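Local structure of substrate binding periplasmic protein (Ralstonia solanacearum, 3LOP) at residues S124-I129 and V161-K166; I129-T134 and H341-G346; A199-A204 and L226-I231; V141-V146 and A171-A176. The protein probably serves as a periplasmic solute receptor, holding leucine in the cleft between two lobes, as in related amino acid binding proteins. One frame throughout, in Å; residues are numbered along the deposited sequence.

Contact 1: residues S124-I129 and V161-K166. With LEU (leucine), chain B.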
loop_
_atom_site.group_PDB
_atom_site.type_symbol
_atom_site.label_atom_id
_atom_site.label_comp_id
_atom_site.label_asym_id
_atom_site.label_seq_id
_atom_site.Cartn_x
_atom_site.Cartn_y
_atom_site.Cartn_z
ATOM N N SER A 124 8.049 -4.688 3.130
ATOM C CA SER A 124 7.888 -3.616 4.114
ATOM C C SER A 124 8.514 -2.261 3.796
ATOM O O SER A 124 9.348 -2.134 2.903
ATOM C CB SER A 124 8.449 -4.083 5.453
ATOM O OG SER A 124 9.869 -4.063 5.420
ATOM N N TYR A 125 8.108 -1.249 4.560
ATOM C CA TYR A 125 8.651 0.094 4.396
ATOM C C TYR A 125 10.146 0.086 4.686
ATOM O O TYR A 125 10.914 0.789 4.029
ATOM C CB TYR A 125 7.988 1.095 5.348
ATOM C CG TYR A 125 6.565 1.468 5.013
ATOM C CD1 TYR A 125 6.098 1.431 3.701
ATOM C CD2 TYR A 125 5.701 1.924 6.007
ATOM C CE1 TYR A 125 4.804 1.842 3.385
ATOM C CE2 TYR A 125 4.410 2.337 5.706
ATOM C CZ TYR A 125 3.968 2.293 4.393
ATOM O OH TYR A 125 2.693 2.691 4.081
ATOM N N GLN A 126 10.561 -0.701 5.677
ATOM C CA GLN A 126 11.978 -0.763 6.016
ATOM C C GLN A 126 12.782 -1.327 4.849
ATOM O O GLN A 126 13.889 -0.871 4.578
ATOM C CB GLN A 126 12.203 -1.614 7.266
ATOM C CG GLN A 126 13.623 -1.507 7.831
ATOM C CD GLN A 126 14.003 -0.081 8.195
ATOM O OE1 GLN A 126 13.325 0.570 8.993
ATOM N NE2 GLN A 126 15.094 0.412 7.614
ATOM N N GLN A 127 12.226 -2.317 4.156
ATOM C CA GLN A 127 12.919 -2.886 3.007
ATOM C C GLN A 127 13.036 -1.823 1.919
ATOM O O GLN A 127 14.075 -1.709 1.270
ATOM C CB GLN A 127 12.171 -4.103 2.456
ATOM C CG GLN A 127 12.160 -5.310 3.376
ATOM C CD GLN A 127 11.505 -6.513 2.725
ATOM O OE1 GLN A 127 12.107 -7.184 1.881
ATOM N NE2 GLN A 127 10.261 -6.781 3.095
ATOM N N GLU A 128 11.968 -1.051 1.725
ATOM C CA GLU A 128 11.952 0.015 0.726
ATOM C C GLU A 128 13.006 1.067 1.066
ATOM O O GLU A 128 13.789 1.484 0.209
ATOM C CB GLU A 128 10.585 0.707 0.687
ATOM C CG GLU A 128 9.432 -0.120 0.143
ATOM C CD GLU A 128 8.155 0.701 0.047
ATOM O OE1 GLU A 128 8.201 1.788 -0.567
ATOM O OE2 GLU A 128 7.111 0.269 0.581
ATOM N N ILE A 129 13.013 1.492 2.325
ATOM C CA ILE A 129 13.947 2.504 2.796
ATOM C C ILE A 129 15.394 2.034 2.684
ATOM O O ILE A 129 16.254 2.767 2.192
ATOM C CB ILE A 129 13.618 2.909 4.252
ATOM C CG1 ILE A 129 12.257 3.613 4.282
ATOM C CG2 ILE A 129 14.704 3.818 4.808
ATOM C CD1 ILE A 129 11.729 3.906 5.674
ATOM N N VAL A 161 14.692 5.696 8.048
ATOM C CA VAL A 161 15.743 6.420 7.351
ATOM C C VAL A 161 16.940 6.644 8.270
ATOM O O VAL A 161 18.089 6.519 7.841
ATOM C CB VAL A 161 15.223 7.779 6.818
ATOM C CG1 VAL A 161 16.375 8.598 6.261
ATOM C CG2 VAL A 161 14.187 7.544 5.726
ATOM N N GLU A 162 16.677 6.960 9.535
ATOM C CA GLU A 162 17.757 7.183 10.493
ATOM C C GLU A 162 18.570 5.910 10.694
ATOM O O GLU A 162 19.797 5.957 10.788
ATOM C CB GLU A 162 17.201 7.646 11.844
ATOM C CG GLU A 162 16.477 8.979 11.796
ATOM C CD GLU A 162 16.051 9.465 13.169
ATOM O OE1 GLU A 162 15.460 8.667 13.928
ATOM O OE2 GLU A 162 16.301 10.648 13.486
ATOM N N ARG A 163 17.882 4.775 10.755
ATOM C CA ARG A 163 18.548 3.492 10.954
ATOM C C ARG A 163 19.482 3.166 9.794
ATOM O O ARG A 163 20.637 2.789 10.002
ATOM C CB ARG A 163 17.508 2.379 11.110
ATOM C CG ARG A 163 18.103 1.001 11.372
ATOM C CD ARG A 163 17.003 -0.023 11.591
ATOM N NE ARG A 163 16.124 0.369 12.688
ATOM C CZ ARG A 163 15.002 -0.264 13.015
ATOM N NH1 ARG A 163 14.614 -1.331 12.330
ATOM N NH2 ARG A 163 14.264 0.174 14.027
ATOM N N THR A 164 18.982 3.314 8.572
ATOM C CA THR A 164 19.783 3.028 7.392
ATOM C C THR A 164 20.972 3.979 7.302
ATOM O O THR A 164 22.095 3.556 7.035
ATOM C CB THR A 164 18.936 3.143 6.108
ATOM O OG1 THR A 164 17.807 2.264 6.202
ATOM C CG2 THR A 164 19.765 2.756 4.882
ATOM N N LEU A 165 20.736 5.264 7.544
ATOM C CA LEU A 165 21.821 6.234 7.469
ATOM C C LEU A 165 22.880 5.997 8.540
ATOM O O LEU A 165 24.073 6.182 8.291
ATOM C CB LEU A 165 21.271 7.660 7.574
ATOM C CG LEU A 165 20.494 8.149 6.346
ATOM C CD1 LEU A 165 19.979 9.566 6.593
ATOM C CD2 LEU A 165 21.401 8.114 5.117
ATOM N N LYS A 166 22.448 5.574 9.726
ATOM C CA LYS A 166 23.380 5.311 10.819
ATOM C C LYS A 166 24.365 4.214 10.421
ATOM O O LYS A 166 25.532 4.239 10.822
ATOM C CB LYS A 166 22.618 4.889 12.079
ATOM C CG LYS A 166 23.515 4.664 13.294
ATOM C CD LYS A 166 22.702 4.232 14.503
ATOM C CE LYS A 166 23.593 3.977 15.710
ATOM N NZ LYS A 166 24.338 5.199 16.119
HETATM N N LEU B . -1.667 2.972 4.168
HETATM C CA LEU B . -1.365 4.393 3.837
HETATM C C LEU B . -1.406 4.597 2.335
HETATM O O LEU B . -1.575 5.760 1.920
HETATM C CB LEU B . 0.014 4.748 4.364
HETATM C CG LEU B . 0.064 4.254 5.805
HETATM C CD1 LEU B . 1.379 3.691 6.112
HETATM C CD2 LEU B . -0.276 5.354 6.728
HETATM O OXT LEU B . -1.263 3.593 1.601
#

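Contact 2: residues I129-T134 and H341-G346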
loop_
_atom_site.group_PDB
_atom_site.type_symbol
_atom_site.label_atom_id
_atom_site.label_comp_id
_atom_site.label_asym_id
_atom_site.label_seq_id
_atom_site.Cartn_x
_atom_site.Cartn_y
_atom_site.Cartn_z
ATOM N N ILE A 129 13.013 1.492 2.325
ATOM C CA ILE A 129 13.947 2.504 2.796
ATOM C C ILE A 129 15.394 2.034 2.684
ATOM O O ILE A 129 16.254 2.767 2.192
ATOM C CB ILE A 129 13.618 2.909 4.252
ATOM C CG1 ILE A 129 12.257 3.613 4.282
ATOM C CG2 ILE A 129 14.704 3.818 4.808
ATOM C CD1 ILE A 129 11.729 3.906 5.674
ATOM N N ASP A 130 15.668 0.812 3.128
ATOM C CA ASP A 130 17.024 0.282 3.033
ATOM C C ASP A 130 17.512 0.326 1.591
ATOM O O ASP A 130 18.598 0.830 1.303
ATOM C CB ASP A 130 17.083 -1.170 3.525
ATOM C CG ASP A 130 16.993 -1.284 5.030
ATOM O OD1 ASP A 130 17.394 -0.328 5.727
ATOM O OD2 ASP A 130 16.540 -2.341 5.520
ATOM N N LYS A 131 16.705 -0.200 0.680
ATOM C CA LYS A 131 17.088 -0.241 -0.724
ATOM C C LYS A 131 17.295 1.142 -1.346
ATOM O O LYS A 131 18.320 1.389 -1.979
ATOM C CB LYS A 131 16.046 -1.029 -1.522
ATOM C CG LYS A 131 16.611 -1.753 -2.739
ATOM C CD LYS A 131 15.576 -2.688 -3.349
ATOM C CE LYS A 131 16.145 -3.461 -4.526
ATOM N NZ LYS A 131 17.300 -4.307 -4.124
HETATM N N MSE A 132 16.334 2.042 -1.155
HETATM C CA MSE A 132 16.432 3.386 -1.726
HETATM C C MSE A 132 17.515 4.259 -1.104
HETATM O O MSE A 132 18.262 4.931 -1.816
HETATM C CB MSE A 132 15.094 4.122 -1.614
HETATM C CG MSE A 132 14.023 3.633 -2.565
HETATM SE SE MSE A 132 12.434 4.738 -2.478
HETATM C CE MSE A 132 11.514 3.823 -1.048
ATOM N N ILE A 133 17.590 4.267 0.222
ATOM C CA ILE A 133 18.584 5.085 0.899
ATOM C C ILE A 133 19.997 4.574 0.634
ATOM O O ILE A 133 20.908 5.361 0.384
ATOM C CB ILE A 133 18.309 5.143 2.424
ATOM C CG1 ILE A 133 16.948 5.800 2.674
ATOM C CG2 ILE A 133 19.403 5.936 3.128
ATOM C CD1 ILE A 133 16.844 7.224 2.156
ATOM N N THR A 134 20.180 3.259 0.665
ATOM C CA THR A 134 21.502 2.700 0.411
ATOM C C THR A 134 21.952 3.042 -1.007
ATOM O O THR A 134 23.136 3.275 -1.251
ATOM C CB THR A 134 21.513 1.173 0.609
ATOM O OG1 THR A 134 21.207 0.874 1.974
ATOM C CG2 THR A 134 22.881 0.598 0.273
ATOM N N HIS A 341 8.397 -11.497 -0.992
ATOM C CA HIS A 341 9.781 -11.078 -0.817
ATOM C C HIS A 341 10.232 -10.229 -2.002
ATOM O O HIS A 341 11.403 -9.867 -2.107
ATOM C CB HIS A 341 10.695 -12.301 -0.671
ATOM C CG HIS A 341 10.600 -13.272 -1.806
ATOM N ND1 HIS A 341 10.789 -12.899 -3.118
ATOM C CD2 HIS A 341 10.358 -14.603 -1.823
ATOM C CE1 HIS A 341 10.668 -13.961 -3.895
ATOM N NE2 HIS A 341 10.407 -15.008 -3.135
ATOM N N TYR A 342 9.293 -9.901 -2.888
ATOM C CA TYR A 342 9.608 -9.104 -4.068
ATOM C C TYR A 342 9.786 -7.615 -3.812
ATOM O O TYR A 342 8.936 -6.962 -3.201
ATOM C CB TYR A 342 8.523 -9.266 -5.136
ATOM C CG TYR A 342 8.705 -8.324 -6.307
ATOM C CD1 TYR A 342 9.708 -8.541 -7.251
ATOM C CD2 TYR A 342 7.913 -7.182 -6.436
ATOM C CE1 TYR A 342 9.921 -7.642 -8.293
ATOM C CE2 TYR A 342 8.118 -6.275 -7.471
ATOM C CZ TYR A 342 9.124 -6.511 -8.395
ATOM O OH TYR A 342 9.339 -5.611 -9.411
ATOM N N ILE A 343 10.897 -7.077 -4.299
ATOM C CA ILE A 343 11.165 -5.654 -4.189
ATOM C C ILE A 343 12.292 -5.259 -5.130
ATOM O O ILE A 343 13.367 -5.864 -5.137
ATOM C CB ILE A 343 11.512 -5.219 -2.744
ATOM C CG1 ILE A 343 11.765 -3.708 -2.724
ATOM C CG2 ILE A 343 12.719 -5.988 -2.222
ATOM C CD1 ILE A 343 11.920 -3.126 -1.338
ATOM N N GLU A 344 12.020 -4.253 -5.950
ATOM C CA GLU A 344 13.000 -3.751 -6.899
ATOM C C GLU A 344 12.880 -2.239 -6.909
ATOM O O GLU A 344 11.875 -1.686 -6.465
ATOM C CB GLU A 344 12.729 -4.294 -8.308
ATOM C CG GLU A 344 12.813 -5.809 -8.432
ATOM C CD GLU A 344 12.595 -6.296 -9.857
ATOM O OE1 GLU A 344 11.600 -5.880 -10.487
ATOM O OE2 GLU A 344 13.416 -7.101 -10.346
ATOM N N LEU A 345 13.910 -1.565 -7.397
ATOM C CA LEU A 345 13.860 -0.116 -7.463
ATOM C C LEU A 345 13.318 0.288 -8.823
ATOM O O LEU A 345 13.433 -0.459 -9.802
ATOM C CB LEU A 345 15.251 0.482 -7.239
ATOM C CG LEU A 345 15.838 0.271 -5.838
ATOM C CD1 LEU A 345 17.225 0.889 -5.764
ATOM C CD2 LEU A 345 14.924 0.900 -4.792
ATOM N N GLY A 346 12.709 1.466 -8.871
ATOM C CA GLY A 346 12.148 1.964 -10.110
ATOM C C GLY A 346 12.256 3.471 -10.180
ATOM O O GLY A 346 12.637 4.122 -9.205
#

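Contact 3: residues A199-A204 and L226-I231. With LEU (leucine), chain B.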
loop_
_atom_site.group_PDB
_atom_site.type_symbol
_atom_site.label_atom_id
_atom_site.label_comp_id
_atom_site.label_asym_id
_atom_site.label_seq_id
_atom_site.Cartn_x
_atom_site.Cartn_y
_atom_site.Cartn_z
ATOM N N ALA A 199 18.698 15.190 -1.599
ATOM C CA ALA A 199 17.570 14.302 -1.829
ATOM C C ALA A 199 16.563 14.472 -0.703
ATOM O O ALA A 199 16.928 14.788 0.429
ATOM C CB ALA A 199 18.050 12.846 -1.887
ATOM N N ILE A 200 15.289 14.283 -1.027
ATOM C CA ILE A 200 14.227 14.384 -0.036
ATOM C C ILE A 200 13.371 13.135 -0.138
ATOM O O ILE A 200 12.853 12.809 -1.209
ATOM C CB ILE A 200 13.342 15.622 -0.266
ATOM C CG1 ILE A 200 14.149 16.893 0.009
ATOM C CG2 ILE A 200 12.125 15.560 0.651
ATOM C CD1 ILE A 200 13.418 18.177 -0.353
ATOM N N PHE A 201 13.239 12.440 0.985
ATOM C CA PHE A 201 12.456 11.218 1.059
ATOM C C PHE A 201 11.059 11.560 1.564
ATOM O O PHE A 201 10.905 12.278 2.554
ATOM C CB PHE A 201 13.139 10.230 2.001
ATOM C CG PHE A 201 12.456 8.897 2.081
ATOM C CD1 PHE A 201 11.406 8.690 2.967
ATOM C CD2 PHE A 201 12.857 7.854 1.256
ATOM C CE1 PHE A 201 10.760 7.458 3.030
ATOM C CE2 PHE A 201 12.219 6.619 1.310
ATOM C CZ PHE A 201 11.168 6.421 2.199
ATOM N N LEU A 202 10.043 11.052 0.875
ATOM C CA LEU A 202 8.664 11.331 1.250
ATOM C C LEU A 202 7.993 10.202 2.028
ATOM O O LEU A 202 7.580 9.194 1.452
ATOM C CB LEU A 202 7.836 11.644 -0.001
ATOM C CG LEU A 202 8.421 12.663 -0.984
ATOM C CD1 LEU A 202 7.494 12.786 -2.186
ATOM C CD2 LEU A 202 8.608 14.016 -0.300
ATOM N N GLY A 203 7.904 10.378 3.342
ATOM C CA GLY A 203 7.242 9.398 4.188
ATOM C C GLY A 203 5.854 9.965 4.382
ATOM O O GLY A 203 5.481 10.392 5.478
ATOM N N ALA A 204 5.090 9.970 3.296
ATOM C CA ALA A 204 3.759 10.549 3.293
ATOM C C ALA A 204 2.761 9.787 2.441
ATOM O O ALA A 204 3.095 8.795 1.792
ATOM C CB ALA A 204 3.851 11.979 2.792
ATOM N N LEU A 226 12.180 10.945 -3.762
ATOM C CA LEU A 226 11.898 9.523 -3.637
ATOM C C LEU A 226 10.905 9.350 -2.497
ATOM O O LEU A 226 10.764 10.237 -1.659
ATOM C CB LEU A 226 13.180 8.726 -3.356
ATOM C CG LEU A 226 14.009 9.044 -2.111
ATOM C CD1 LEU A 226 14.907 7.855 -1.797
ATOM C CD2 LEU A 226 14.836 10.303 -2.331
ATOM N N GLY A 227 10.214 8.216 -2.462
ATOM C CA GLY A 227 9.240 8.011 -1.406
ATOM C C GLY A 227 8.721 6.595 -1.290
ATOM O O GLY A 227 9.032 5.733 -2.113
ATOM N N LEU A 228 7.921 6.368 -0.253
ATOM C CA LEU A 228 7.337 5.059 0.026
ATOM C C LEU A 228 6.250 4.645 -0.964
ATOM O O LEU A 228 5.686 5.480 -1.673
ATOM C CB LEU A 228 6.749 5.049 1.439
ATOM C CG LEU A 228 7.741 5.190 2.596
ATOM C CD1 LEU A 228 6.980 5.326 3.910
ATOM C CD2 LEU A 228 8.666 3.986 2.628
ATOM N N SER A 229 5.953 3.347 -0.984
ATOM C CA SER A 229 4.936 2.789 -1.875
ATOM C C SER A 229 3.527 3.254 -1.516
ATOM O O SER A 229 2.546 2.858 -2.150
ATOM C CB SER A 229 5.001 1.261 -1.862
ATOM O OG SER A 229 4.730 0.751 -0.572
ATOM N N SER A 230 3.431 4.084 -0.484
ATOM C CA SER A 230 2.153 4.645 -0.073
ATOM C C SER A 230 1.812 5.748 -1.076
ATOM O O SER A 230 0.700 6.276 -1.088
ATOM C CB SER A 230 2.269 5.231 1.335
ATOM O OG SER A 230 3.393 6.093 1.438
ATOM N N ILE A 231 2.789 6.085 -1.913
ATOM C CA ILE A 231 2.631 7.119 -2.931
ATOM C C ILE A 231 2.630 6.506 -4.332
ATOM O O ILE A 231 3.678 6.147 -4.864
ATOM C CB ILE A 231 3.779 8.138 -2.842
ATOM C CG1 ILE A 231 3.811 8.752 -1.440
ATOM C CG2 ILE A 231 3.604 9.215 -3.907
ATOM C CD1 ILE A 231 5.092 9.494 -1.119
HETATM N N LEU B . -1.667 2.972 4.168
HETATM C CA LEU B . -1.365 4.393 3.837
HETATM C C LEU B . -1.406 4.597 2.335
HETATM O O LEU B . -1.575 5.760 1.920
HETATM C CB LEU B . 0.014 4.748 4.364
HETATM C CG LEU B . 0.064 4.254 5.805
HETATM C CD1 LEU B . 1.379 3.691 6.112
HETATM C CD2 LEU B . -0.276 5.354 6.728
HETATM O OXT LEU B . -1.263 3.593 1.601
#

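Contact 4: residues V141-V146 and A171-A176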
loop_
_atom_site.group_PDB
_atom_site.type_symbol
_atom_site.label_atom_id
_atom_site.label_comp_id
_atom_site.label_asym_id
_atom_site.label_seq_id
_atom_site.Cartn_x
_atom_site.Cartn_y
_atom_site.Cartn_z
ATOM N N VAL A 141 25.445 10.541 -2.107
ATOM C CA VAL A 141 24.568 11.475 -1.408
ATOM C C VAL A 141 24.841 11.446 0.091
ATOM O O VAL A 141 24.956 10.376 0.689
ATOM C CB VAL A 141 23.084 11.133 -1.656
ATOM C CG1 VAL A 141 22.185 12.001 -0.788
ATOM C CG2 VAL A 141 22.754 11.341 -3.124
ATOM N N THR A 142 24.951 12.624 0.695
ATOM C CA THR A 142 25.199 12.712 2.129
ATOM C C THR A 142 24.204 13.613 2.854
ATOM O O THR A 142 24.103 13.563 4.079
ATOM C CB THR A 142 26.611 13.238 2.424
ATOM O OG1 THR A 142 26.780 14.520 1.807
ATOM C CG2 THR A 142 27.654 12.271 1.896
ATOM N N ARG A 143 23.467 14.428 2.106
ATOM C CA ARG A 143 22.505 15.339 2.715
ATOM C C ARG A 143 21.086 14.994 2.300
ATOM O O ARG A 143 20.652 15.305 1.192
ATOM C CB ARG A 143 22.842 16.781 2.332
ATOM C CG ARG A 143 24.243 17.188 2.780
ATOM C CD ARG A 143 24.492 18.679 2.609
ATOM N NE ARG A 143 24.568 19.102 1.213
ATOM C CZ ARG A 143 25.620 18.908 0.421
ATOM N NH1 ARG A 143 26.702 18.290 0.880
ATOM N NH2 ARG A 143 25.592 19.341 -0.831
ATOM N N ILE A 144 20.366 14.348 3.212
ATOM C CA ILE A 144 19.005 13.915 2.952
ATOM C C ILE A 144 17.979 14.572 3.864
ATOM O O ILE A 144 18.183 14.684 5.076
ATOM C CB ILE A 144 18.912 12.379 3.102
ATOM C CG1 ILE A 144 19.842 11.715 2.081
ATOM C CG2 ILE A 144 17.471 11.906 2.911
ATOM C CD1 ILE A 144 19.981 10.205 2.238
ATOM N N GLY A 145 16.881 15.018 3.262
ATOM C CA GLY A 145 15.803 15.635 4.010
ATOM C C GLY A 145 14.631 14.673 4.004
ATOM O O GLY A 145 14.553 13.793 3.144
ATOM N N VAL A 146 13.721 14.812 4.961
ATOM C CA VAL A 146 12.574 13.918 5.019
ATOM C C VAL A 146 11.271 14.645 5.315
ATOM O O VAL A 146 11.200 15.454 6.240
ATOM C CB VAL A 146 12.760 12.835 6.116
ATOM C CG1 VAL A 146 11.563 11.891 6.121
ATOM C CG2 VAL A 146 14.055 12.061 5.886
ATOM N N ALA A 171 23.384 10.934 9.073
ATOM C CA ALA A 171 22.158 11.264 9.787
ATOM C C ALA A 171 21.313 12.191 8.924
ATOM O O ALA A 171 21.821 12.824 8.001
ATOM C CB ALA A 171 22.487 11.940 11.116
ATOM N N ILE A 172 20.020 12.257 9.220
ATOM C CA ILE A 172 19.114 13.118 8.470
ATOM C C ILE A 172 19.544 14.575 8.614
ATOM O O ILE A 172 19.836 15.038 9.718
ATOM C CB ILE A 172 17.665 12.950 8.972
ATOM C CG1 ILE A 172 17.192 11.524 8.682
ATOM C CG2 ILE A 172 16.750 13.970 8.301
ATOM C CD1 ILE A 172 15.839 11.194 9.277
ATOM N N THR A 173 19.587 15.289 7.493
ATOM C CA THR A 173 19.992 16.690 7.486
ATOM C C THR A 173 18.867 17.621 7.915
ATOM O O THR A 173 19.096 18.601 8.625
ATOM C CB THR A 173 20.483 17.116 6.085
ATOM O OG1 THR A 173 21.729 16.466 5.806
ATOM C CG2 THR A 173 20.673 18.626 6.010
ATOM N N ALA A 174 17.650 17.316 7.479
ATOM C CA ALA A 174 16.497 18.137 7.817
ATOM C C ALA A 174 15.224 17.322 7.694
ATOM O O ALA A 174 15.144 16.403 6.883
ATOM C CB ALA A 174 16.430 19.346 6.887
HETATM N N MSE A 175 14.233 17.651 8.515
HETATM C CA MSE A 175 12.958 16.960 8.463
HETATM C C MSE A 175 11.833 17.958 8.689
HETATM O O MSE A 175 12.011 18.972 9.369
HETATM C CB MSE A 175 12.896 15.833 9.504
HETATM C CG MSE A 175 13.081 16.267 10.945
HETATM SE SE MSE A 175 12.958 14.762 12.166
HETATM C CE MSE A 175 14.709 14.007 11.875
ATOM N N ALA A 176 10.684 17.674 8.094
ATOM C CA ALA A 176 9.518 18.538 8.209
ATOM C C ALA A 176 8.271 17.668 8.158
ATOM O O ALA A 176 8.202 16.711 7.388
ATOM C CB ALA A 176 9.501 19.549 7.074
HETATM O O HOH W 1 21.789 13.524 5.482
#

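Contact 1: residues S124-I129 and V161-K166
The carboxamide of Q126 places its oxygen over one face of the R163 guanidinium, OE1 lying a loose 4.1 Å from NH1, with the two planes only 16° apart. This meeting lies at the exposed border of the contact, and the two side chains as wholes run at about a right angle. The phenol ring of Y125, on the same helix, at its start, is met at its edge and in plane by E128 OE2 and by the CD1 methyl of the bound leucine; the modelled gap to that methyl is doubtfully short. Deeper between the helices, I129 supplies the buried apolar contact. Its CG2, anti to the backbone N, sits 3.9 Å from V161 CG2 and 3.7 Å from T164 OG1. The Q126 and T164 side chains run past each other in opposite directions, and D130 OD1 is hydrogen-bonded to both Q126 NE2 and T164 OG1. S124 caps the helix, its OG accepting from Q127 N (3.2 Å, 157° at the hydrogen). The segment axes of 125-129 and 161-166 cross at -42°, 10.0 Å apart. I129 and V161 also both touch F201. The arrangement exemplifies helices packed side by side on one face of a parallel sheet in the alpha/beta lobe of a periplasmic binding protein, with a pocket tyrosine at the start of one helix.

Contact 2: residues I129-T134 and H341-G346
K131 and M132 carry helix 129-134 across strand 344-346 at a segment crossing angle of -52°, the axes coming within 9.1 Å and the CA atoms of M132 and L345 within 7.2 Å. Helix 125-138 here meets the central strand, 344-348, of the antiparallel sheet 249-252, 344-348, 354-356. L345 is the residue on which both helix side chains converge. Its CD2 branch reaches CG of M132, a selenomethionine, at 3.6 Å. The same methyl is 3.8 Å from K131 CG, so one branch fills the angle between two consecutive helix residues. The lysine then continues over the residues leading into the strand as an extended hydrocarbon: its CD lies 4.0 Å from I343 CG1, and its CE is 3.7 Å from the carbonyl oxygen of I343. Only at the last bond does the chain bend, chi4 of 61° setting NZ aside from the line of the preceding carbons. Beyond this patch the segment keeps its own polar pair, Y342 OH donating to E344 OE1 at 2.5 Å, approaching the carboxylate from its anti side and 34° out of its plane. The strand is also bonded through its backbone to L252 and L250 of strand 249-252, while M132 touches A251 of that strand. Chemically, then, the junction is one of hydrocarbon surfaces: the methylenes of a lysine do the work of an apolar residue, and adhesion between helix and strand would come from dispersion and the exclusion of water more than from directed bonds.

Contact 3: residues A199-A204 and L226-I231
F201 and L226 meet through contrasting first torsions: CG of F201 is anti to its backbone N (chi1 -176°), whereas CG of L226 lies between N and the carbonyl carbon (chi1 59°). The side chains cross at about a right angle, with F201 CD2 3.7 Å from L226 CD1. Farther round the ring, L228 CD2 reaches CZ at 3.5 Å, in plane at the edge, while G227 CA lies over one face toward the rim. On the other side of the sheet L202 CB packs against I231 CD1 at 3.7 Å. Backbone bonds of a parallel pair tie the strands, L226 N to I200 O and L202 N to L226 O (2.8 Å); the next, L228 N to L202 O, is weak. At the strand ends the chain turns twice, in an inverse gamma turn centred on G203 and a type I turn from L228 to I231. The second turn presents S230, whose OG donates to A204 O at 2.7 Å, tilted 27° from the carbonyl plane. That bond fixes the hydroxyl, while S230 CB lies 3.8 Å from CB of the bound leucine. Helix 206-218 links the two strands, so this is a beta-alpha-beta unit, and the pocket forms where it usually does in such folds, in the loops following the carboxyl ends of parallel strands.

Contact 4: residues V141-V146 and A171-A176
V146 and I172 pack beneath the connecting helix of a beta-alpha-beta unit, in which strand 144-149 is connected by helix 152-166 to the parallel edge strand 174-178. V146 CG2 comes 3.9 Å from I172 CD1, the two side chains crossing at about a right angle; on the helix, I172 also touches V161 and V146 touches I158. Packing here is close in the backbone too. V146 N donates to A174 O, and V146 O accepts from A176 N at 2.9 Å, the donor almost in line with the C=O bond (169°). G145 CA approaches A174 O to 3.0 Å in a CA-H...O contact of the kind that accompanies parallel pairing. The regular pattern fails at one point: I144 O accepts from T173 N at 2.9 Å, and A174 N, 3.6 Å from that oxygen, is buried with no partner in the model. Toward the solvent the fit is looser. M175, a selenomethionine, has its CB near V146 O, but the end of its side chain leads away, and R143 and T173 lie side by side, with R143 CB 3.7 Å from T173 OG1. R143 N is hydrogen-bonded to Q198, which belongs to the approach to the neighbouring strand. Where the two segments diverge, water takes over the bridging: a single molecule donates to T142 O and to A171 O (2.6 Å), and accepts from I144 N and from T173 OG1.

Contacts 3 and 4 lie in one parallel sheet, and the helix of contacts 1 and 2 packs on it. The centres of contacts 3 and 4 are about 13 Å apart, and their strands 199-203 and 144-149 are neighbours joined by G145 N to A199 O at 2.8 Å. Contacts 1 and 2 share I129 and helix 125-138; F201 of contact 3 receives I129 as well as M132, whose CE is 3.7 Å from F201 CE2. Contacts 1 and 3 both reach the leucine, through Y125 and S230, and are linked by E128 OE2 to S229 OG at 2.7 Å. Contact 4 stands back, with the V146 side chain about 13 Å from the ligand.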